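Local coordinates for flagellar hook-associated protein 2 (Bdellovibrio bacteriovorus, PDB 6KTY), which probably caps the tip of the growing flagellar filament as a homopentamer, promoting flagellin polymerization and preventing subunits from leaking out unassembled, at residues V38-Q42 / L164-K168. Residues are numbered along the deposited sequence.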
# COMPACT_ATOMS: atom_id res chain seq x y z
N VAL A 38 4.12 -10.82 4.93
CA VAL A 38 2.68 -10.92 5.18
C VAL A 38 2.36 -10.33 6.56
O VAL A 38 1.46 -9.52 6.68
CB VAL A 38 2.15 -12.37 5.03
CG1 VAL A 38 0.67 -12.44 5.32
CG2 VAL A 38 2.40 -12.87 3.57
N GLN A 39 3.12 -10.68 7.58
CA GLN A 39 2.90 -10.17 8.94
C GLN A 39 4.24 -10.07 9.62
O GLN A 39 5.07 -10.97 9.47
CB GLN A 39 1.99 -11.18 9.62
CG GLN A 39 1.77 -11.04 11.08
CD GLN A 39 1.02 -12.25 11.60
OE1 GLN A 39 -0.17 -12.39 11.35
NE2 GLN A 39 1.72 -13.13 12.33
N LEU A 40 4.47 -8.99 10.37
CA LEU A 40 5.67 -8.92 11.17
C LEU A 40 5.56 -9.93 12.32
O LEU A 40 4.47 -10.31 12.73
CB LEU A 40 5.89 -7.53 11.73
CG LEU A 40 6.16 -6.42 10.71
CD1 LEU A 40 6.18 -5.10 11.46
CD2 LEU A 40 7.48 -6.60 9.93
N ALA A 41 6.70 -10.37 12.82
CA ALA A 41 6.70 -11.11 14.09
C ALA A 41 6.16 -10.20 15.22
O ALA A 41 6.44 -9.01 15.21
CB ALA A 41 8.09 -11.60 14.40
N GLN A 42 5.40 -10.77 16.15
CA GLN A 42 4.68 -10.00 17.17
C GLN A 42 5.20 -10.38 18.56
O GLN A 42 5.38 -11.58 18.85
CB GLN A 42 3.18 -10.28 17.12
CG GLN A 42 2.53 -10.17 15.78
CD GLN A 42 2.28 -8.72 15.38
OE1 GLN A 42 1.61 -7.99 16.09
NE2 GLN A 42 2.82 -8.32 14.26
N LEU A 164 8.80 -17.25 10.52
CA LEU A 164 10.08 -16.92 11.13
C LEU A 164 9.84 -16.37 12.56
O LEU A 164 8.86 -15.69 12.83
CB LEU A 164 10.83 -15.90 10.30
CG LEU A 164 10.97 -16.20 8.80
CD1 LEU A 164 11.77 -15.11 8.15
CD2 LEU A 164 11.65 -17.52 8.58
N PRO A 165 10.76 -16.67 13.47
CA PRO A 165 10.65 -16.20 14.85
C PRO A 165 10.83 -14.68 15.04
O PRO A 165 10.19 -14.09 15.93
CB PRO A 165 11.76 -16.98 15.59
CG PRO A 165 12.74 -17.33 14.54
CD PRO A 165 11.95 -17.53 13.27
N ASP A 166 11.69 -14.07 14.22
CA ASP A 166 12.06 -12.67 14.32
C ASP A 166 11.81 -11.95 12.99
O ASP A 166 11.55 -12.59 11.96
CB ASP A 166 13.55 -12.52 14.66
CG ASP A 166 13.91 -13.11 16.03
OD1 ASP A 166 13.20 -12.83 17.03
OD2 ASP A 166 14.94 -13.83 16.11
N ASN A 167 12.00 -10.63 13.01
CA ASN A 167 11.83 -9.79 11.83
C ASN A 167 13.13 -9.58 11.11
O ASN A 167 13.47 -8.48 10.68
CB ASN A 167 11.12 -8.47 12.23
CG ASN A 167 9.72 -8.73 12.66
OD1 ASN A 167 9.01 -9.38 11.94
ND2 ASN A 167 9.32 -8.27 13.83
N LYS A 168 13.84 -10.69 10.98
CA LYS A 168 15.09 -10.75 10.23
C LYS A 168 15.30 -12.17 9.74
O LYS A 168 14.67 -13.09 10.25
CB LYS A 168 16.29 -10.30 11.07
CG LYS A 168 16.53 -11.06 12.38
CD LYS A 168 17.93 -10.73 12.96
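Where strand 32-39 leaves the antiparallel sheet that also holds 153-157 and 160-164, just after a classic beta bulge of Val38 and Gln39 opposite Lys154, the departing chain is met by the loop between strands 160-164 and 168-169. Along this loop, Leu164 ends its strand and packs on Phe180, its CA-to-CB bond sideways to 38-42. Pro165 has its CA-to-CB bond directed away but offers its carbonyl: O lies 3.6 Å from CB of Ala41 and also accepts a hydrogen bond from Thr122. Asp166, whose CA-to-CB bond also points away, contributes backbone, its C 4.0 Å from Ala41 CB. Asn167 makes the polar link, its carboxamide pairing with both N and O of Ala41 much as a neighbouring strand's backbone would. Beyond Ala41 the chain crosses towards the second sheet, 45-48 included, so this contact sits at the junction of the two lobes of this FliD fragment. In the Asn167 pairing, Ala41 N donates to Asn167 OD1 at 2.7 Å, and Asn167 ND2 donates to Ala41 O at 3.3 Å.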